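Spindle pole body-associated protein VIK1 (Candida glabrata, PDB 4GKP) probably binds microtubules through a kinesin-like, noncatalytic motor homology domain, as a partner of the kinesin Kar3. Local coordinates at residues I183-F188 / D202-E207; T115-M120 / I152-T157. All blocks are in the same frame, centred on the assembly; numbering follows the deposited sequence.

Overall arrangement
The two contacts illustrate how one sheet can be joined by backbone in its interior and by side chains toward the surface. Contact 1, entirely buried, its centre about 7 Å from the centre of the chain, pairs the strands of the 183-192/201-208 hairpin through main-chain hydrogen bonds, with phenylalanines on one face and aliphatic chains beside a tyrosine on the other. Contact 2, partly buried, its centre about 16 Å from that of the chain, sets the neighbouring strand 112-121 against the end of a small two-stranded sheet and the turn after it; a glutamine amide and a water do the bonding there. The contacts meet directly: Lys187 reaches the carbonyl of Ile152, and Glu207 probably bonds the Tyr118 hydroxyl.

Contact 1: residues I183-F188 / D202-E207; sequences IGLSKF and DFYFIE
Asp202 faces Lys187 without a direct salt bridge: OD1 lies 4.1 Å from NZ, and a water accepts from NZ and donates to OD1. Both side chains have firmer partners, Lys187 NZ on Ile152 O and Thr151 OG1, Asp202 OD2 on the same threonine hydroxyl. At Phe203 the backbone exchanges two nearly straight bonds with Phe188, whose N lies 2.8 Å from Phe203 O. The two rings point the same way, CD1 of Phe188 3.5 Å from CD2 of Phe203, with planes inclined at 40°; helix 96-107 packs over Phe188. Tyr204 is on the other face, where Lys187, its CG anti to the backbone N (chi1 179°) and its chain extended beyond, runs beside the ring, CG 3.7 Å from Tyr204 CE1. Next, Phe205 trades two backbone bonds with Ser186, and its carbonyl also accepts a hydrogen bond from a water that bonds to Ser186 OG and donates to Glu207 OE1. Ile206 returns to the Tyr204 face, its CG1 3.6 Å from CD1 of Leu185. Glu207 pairs with Gly184, whose N gives a 2.7 Å bond to a lone pair of Glu207 O. Glu207 OE1, also hydrogen-bonded to Tyr118 OH, and CB both lie 3.9 Å from Gly184 CA, where a side chain would project. Between strands 112-121 and 83-88, this antiparallel beta hairpin forms part of the central mixed sheet of the kinesin motor-like fold.

Contact 2: residues T115-M120 / I152-T157; sequences TLQYVM and ISLGST
Gln117 leaves its strand with CG anti to the carbonyl carbon (chi1 -70°) and then extends (chi2 169°), which carries its amide to the backbone of the turn around Gly155. The contact joins the central sheet of the kinesin-like domain to the end of a small antiparallel sheet, strands 145-147 and 152-154, and the loop that follows. Gln117 NE2 donates two hydrogen bonds to that turn: one to Ser156 O at 2.8 Å, close to the amide plane, the other to Leu154 O at 3.1 Å, with the nitrogen above the plane of that carbonyl. One NE2 therefore bridges carbonyls on both sides of Gly155. The Gln117 and Leu154 side chains run antiparallel alongside each other, CD2 of Leu154 packing 3.8 Å from CB of Gln117 and 4.0 Å from CG2 of Val119. The other methyl of Val119, CG1, abuts the serine, 3.4 Å from Ser156 OG. Farther along the loop, Thr157 OG1 hydrogen-bonds to Asp129 OD2, a second tie between this loop and the sheet. On the opposite side of strand 112-121, Tyr118 stacks on Phe97 of helix 96-107. Its backbone nevertheless takes part here through a water, which accepts from Tyr118 N at 2.9 Å, donates to Thr157 O and hydrogen-bonds to Ser156 OG at 2.6 Å.

Contact 1: residues I183-F188 / D202-E207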
loop_
_atom_site.group_PDB
_atom_site.type_symbol
_atom_site.label_atom_id
_atom_site.label_comp_id
_atom_site.label_asym_id
_atom_site.label_seq_id
_atom_site.Cartn_x
_atom_site.Cartn_y
_atom_site.Cartn_z
ATOM N N ILE A 183 0.901 4.939 11.177
ATOM C CA ILE A 183 0.972 4.333 9.845
ATOM C C ILE A 183 2.421 4.095 9.429
ATOM O O ILE A 183 3.333 4.793 9.883
ATOM C CB ILE A 183 0.214 5.134 8.762
ATOM C CG1 ILE A 183 0.887 6.479 8.487
ATOM C CG2 ILE A 183 -1.248 5.312 9.136
ATOM C CD1 ILE A 183 0.527 7.076 7.144
ATOM N N GLY A 184 2.619 3.089 8.581
ATOM C CA GLY A 184 3.910 2.856 7.926
ATOM C C GLY A 184 3.901 3.666 6.646
ATOM O O GLY A 184 2.981 3.547 5.846
ATOM N N LEU A 185 4.897 4.516 6.466
ATOM C CA LEU A 185 4.983 5.354 5.281
ATOM C C LEU A 185 6.367 5.172 4.669
ATOM O O LEU A 185 7.381 5.540 5.284
ATOM C CB LEU A 185 4.722 6.828 5.626
ATOM C CG LEU A 185 4.789 7.905 4.512
ATOM C CD1 LEU A 185 3.774 7.709 3.405
ATOM C CD2 LEU A 185 4.580 9.294 5.083
ATOM N N SER A 186 6.393 4.549 3.492
ATOM C CA SER A 186 7.612 4.385 2.703
ATOM C C SER A 186 7.522 5.309 1.500
ATOM O O SER A 186 6.491 5.357 0.824
ATOM C CB SER A 186 7.738 2.951 2.183
ATOM O OG SER A 186 8.093 2.049 3.206
ATOM N N LYS A 187 8.586 6.049 1.231
ATOM C CA LYS A 187 8.632 6.864 0.028
ATOM C C LYS A 187 9.777 6.403 -0.858
ATOM O O LYS A 187 10.937 6.425 -0.436
ATOM C CB LYS A 187 8.801 8.341 0.353
ATOM C CG LYS A 187 8.878 9.194 -0.905
ATOM C CD LYS A 187 9.289 10.619 -0.605
ATOM C CE LYS A 187 9.458 11.403 -1.898
ATOM N NZ LYS A 187 9.632 12.852 -1.596
ATOM N N PHE A 188 9.440 5.967 -2.068
ATOM C CA PHE A 188 10.452 5.560 -3.019
ATOM C C PHE A 188 10.542 6.665 -4.067
ATOM O O PHE A 188 9.529 7.150 -4.552
ATOM C CB PHE A 188 10.080 4.249 -3.740
ATOM C CG PHE A 188 9.931 3.037 -2.848
ATOM C CD1 PHE A 188 8.776 2.847 -2.072
ATOM C CD2 PHE A 188 10.893 2.034 -2.855
ATOM C CE1 PHE A 188 8.615 1.699 -1.287
ATOM C CE2 PHE A 188 10.743 0.880 -2.065
ATOM C CZ PHE A 188 9.599 0.706 -1.295
ATOM N N ASP A 202 7.525 9.707 -7.583
ATOM C CA ASP A 202 7.321 9.259 -6.204
ATOM C C ASP A 202 6.316 8.103 -6.098
ATOM O O ASP A 202 5.207 8.150 -6.664
ATOM C CB ASP A 202 6.862 10.427 -5.325
ATOM C CG ASP A 202 7.791 11.611 -5.410
ATOM O OD1 ASP A 202 9.002 11.414 -5.389
ATOM O OD2 ASP A 202 7.312 12.755 -5.507
ATOM N N PHE A 203 6.710 7.078 -5.359
ATOM C CA PHE A 203 5.808 5.993 -5.044
ATOM C C PHE A 203 5.716 5.906 -3.534
ATOM O O PHE A 203 6.748 5.853 -2.863
ATOM C CB PHE A 203 6.293 4.664 -5.644
ATOM C CG PHE A 203 5.558 3.437 -5.118
ATOM C CD1 PHE A 203 4.199 3.243 -5.380
ATOM C CD2 PHE A 203 6.235 2.457 -4.391
ATOM C CE1 PHE A 203 3.528 2.117 -4.913
ATOM C CE2 PHE A 203 5.564 1.325 -3.914
ATOM C CZ PHE A 203 4.204 1.159 -4.175
ATOM N N TYR A 204 4.489 5.909 -3.007
ATOM C CA TYR A 204 4.253 5.774 -1.556
ATOM C C TYR A 204 3.615 4.437 -1.240
ATOM O O TYR A 204 2.578 4.072 -1.825
ATOM C CB TYR A 204 3.351 6.894 -1.016
ATOM C CG TYR A 204 3.874 8.263 -1.310
ATOM C CD1 TYR A 204 4.786 8.874 -0.454
ATOM C CD2 TYR A 204 3.491 8.943 -2.472
ATOM C CE1 TYR A 204 5.290 10.140 -0.732
ATOM C CE2 TYR A 204 3.989 10.205 -2.762
ATOM C CZ TYR A 204 4.883 10.795 -1.882
ATOM O OH TYR A 204 5.379 12.035 -2.154
ATOM N N PHE A 205 4.248 3.712 -0.329
ATOM C CA PHE A 205 3.689 2.478 0.186
ATOM C C PHE A 205 3.269 2.679 1.631
ATOM O O PHE A 205 4.098 2.893 2.516
ATOM C CB PHE A 205 4.677 1.314 0.086
ATOM C CG PHE A 205 4.132 0.021 0.613
ATOM C CD1 PHE A 205 2.984 -0.555 0.049
ATOM C CD2 PHE A 205 4.750 -0.630 1.682
ATOM C CE1 PHE A 205 2.465 -1.751 0.544
ATOM C CE2 PHE A 205 4.247 -1.836 2.163
ATOM C CZ PHE A 205 3.110 -2.399 1.592
ATOM N N ILE A 206 1.969 2.593 1.860
ATOM C CA ILE A 206 1.411 2.974 3.134
ATOM C C ILE A 206 0.797 1.781 3.809
ATOM O O ILE A 206 -0.073 1.106 3.243
ATOM C CB ILE A 206 0.425 4.141 2.962
ATOM C CG1 ILE A 206 1.212 5.393 2.533
ATOM C CG2 ILE A 206 -0.314 4.403 4.267
ATOM C CD1 ILE A 206 0.524 6.217 1.471
ATOM N N GLU A 207 1.316 1.508 5.000
ATOM C CA GLU A 207 0.929 0.375 5.813
ATOM C C GLU A 207 0.014 0.852 6.942
ATOM O O GLU A 207 0.405 1.670 7.780
ATOM C CB GLU A 207 2.165 -0.295 6.414
ATOM C CG GLU A 207 3.059 -1.058 5.445
ATOM C CD GLU A 207 4.406 -1.409 6.073
ATOM O OE1 GLU A 207 5.161 -0.483 6.457
ATOM O OE2 GLU A 207 4.726 -2.613 6.199
HETATM O O HOH W 1 5.433 1.463 4.392
HETATM O O HOH W 2 10.604 13.197 -4.513
#

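Contact 2: residues T115-M120 / I152-T157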
loop_
_atom_site.group_PDB
_atom_site.type_symbol
_atom_site.label_atom_id
_atom_site.label_comp_id
_atom_site.label_asym_id
_atom_site.label_seq_id
_atom_site.Cartn_x
_atom_site.Cartn_y
_atom_site.Cartn_z
ATOM N N THR A 115 15.496 5.284 -4.560
ATOM C CA THR A 115 15.786 5.567 -3.161
ATOM C C THR A 115 14.617 5.145 -2.279
ATOM O O THR A 115 13.478 5.035 -2.744
ATOM C CB THR A 115 16.031 7.074 -2.892
ATOM O OG1 THR A 115 14.816 7.806 -3.081
ATOM C CG2 THR A 115 17.071 7.631 -3.814
ATOM N N LEU A 116 14.900 4.915 -1.002
ATOM C CA LEU A 116 13.852 4.627 -0.046
ATOM C C LEU A 116 14.024 5.478 1.212
ATOM O O LEU A 116 15.129 5.708 1.671
ATOM C CB LEU A 116 13.839 3.136 0.293
ATOM C CG LEU A 116 12.952 2.640 1.446
ATOM C CD1 LEU A 116 11.477 2.875 1.125
ATOM C CD2 LEU A 116 13.223 1.170 1.780
ATOM N N GLN A 117 12.914 5.985 1.723
ATOM C CA GLN A 117 12.840 6.506 3.078
ATOM C C GLN A 117 11.627 5.871 3.727
ATOM O O GLN A 117 10.586 5.728 3.094
ATOM C CB GLN A 117 12.671 8.009 3.064
ATOM C CG GLN A 117 13.904 8.759 2.607
ATOM C CD GLN A 117 13.597 10.222 2.368
ATOM O OE1 GLN A 117 12.776 10.565 1.500
ATOM N NE2 GLN A 117 14.210 11.093 3.171
ATOM N N TYR A 118 11.751 5.513 4.994
ATOM C CA TYR A 118 10.739 4.706 5.655
ATOM C C TYR A 118 10.464 5.223 7.065
ATOM O O TYR A 118 11.325 5.149 7.938
ATOM C CB TYR A 118 11.237 3.255 5.710
ATOM C CG TYR A 118 10.241 2.212 6.182
ATOM C CD1 TYR A 118 8.864 2.430 6.112
ATOM C CD2 TYR A 118 10.686 0.981 6.642
ATOM C CE1 TYR A 118 7.968 1.465 6.510
ATOM C CE2 TYR A 118 9.802 0.009 7.053
ATOM C CZ TYR A 118 8.447 0.256 6.984
ATOM O OH TYR A 118 7.581 -0.727 7.388
ATOM N N VAL A 119 9.259 5.719 7.303
ATOM C CA VAL A 119 8.929 6.194 8.637
ATOM C C VAL A 119 7.619 5.629 9.204
ATOM O O VAL A 119 6.679 5.353 8.465
ATOM C CB VAL A 119 8.851 7.737 8.680
ATOM C CG1 VAL A 119 10.219 8.371 8.424
ATOM C CG2 VAL A 119 7.807 8.267 7.705
ATOM N N MET A 120 7.562 5.481 10.525
ATOM C CA MET A 120 6.288 5.372 11.222
ATOM C C MET A 120 5.746 6.773 11.537
ATOM O O MET A 120 6.428 7.587 12.141
ATOM C CB MET A 120 6.439 4.553 12.506
ATOM C CG MET A 120 5.104 4.045 13.042
ATOM S SD MET A 120 4.860 4.239 14.818
ATOM C CE MET A 120 5.125 6.005 15.047
ATOM N N ILE A 152 5.911 15.102 -1.111
ATOM C CA ILE A 152 6.004 15.143 0.325
ATOM C C ILE A 152 7.466 14.958 0.674
ATOM O O ILE A 152 8.117 13.992 0.275
ATOM C CB ILE A 152 5.148 14.044 0.972
ATOM C CG1 ILE A 152 3.693 14.190 0.520
ATOM C CG2 ILE A 152 5.289 14.068 2.494
ATOM C CD1 ILE A 152 2.756 13.180 1.128
ATOM N N SER A 153 7.997 15.911 1.414
ATOM C CA SER A 153 9.401 15.875 1.742
ATOM C C SER A 153 9.577 15.251 3.114
ATOM O O SER A 153 8.955 15.691 4.079
ATOM C CB SER A 153 9.978 17.281 1.701
ATOM O OG SER A 153 11.349 17.212 1.393
ATOM N N LEU A 154 10.380 14.193 3.167
ATOM C CA LEU A 154 10.740 13.505 4.400
ATOM C C LEU A 154 12.193 13.808 4.690
ATOM O O LEU A 154 13.039 13.846 3.768
ATOM C CB LEU A 154 10.591 11.983 4.261
ATOM C CG LEU A 154 9.252 11.251 4.373
ATOM C CD1 LEU A 154 8.300 11.624 3.251
ATOM C CD2 LEU A 154 9.488 9.750 4.336
ATOM N N GLY A 155 12.504 13.996 5.965
ATOM C CA GLY A 155 13.863 14.327 6.333
ATOM C C GLY A 155 14.556 13.163 6.976
ATOM O O GLY A 155 15.619 13.318 7.577
ATOM N N SER A 156 13.958 11.987 6.863
ATOM C CA SER A 156 14.558 10.804 7.456
ATOM C C SER A 156 15.642 10.203 6.553
ATOM O O SER A 156 15.788 10.599 5.401
ATOM C CB SER A 156 13.480 9.779 7.771
ATOM O OG SER A 156 12.876 9.300 6.586
ATOM N N THR A 157 16.379 9.238 7.098
ATOM C CA THR A 157 17.439 8.516 6.416
ATOM C C THR A 157 17.043 8.016 5.013
ATOM O O THR A 157 15.981 7.397 4.826
ATOM C CB THR A 157 17.867 7.304 7.273
ATOM O OG1 THR A 157 18.063 7.731 8.634
ATOM C CG2 THR A 157 19.143 6.627 6.731
HETATM O O HOH W 3 13.792 6.835 6.523
#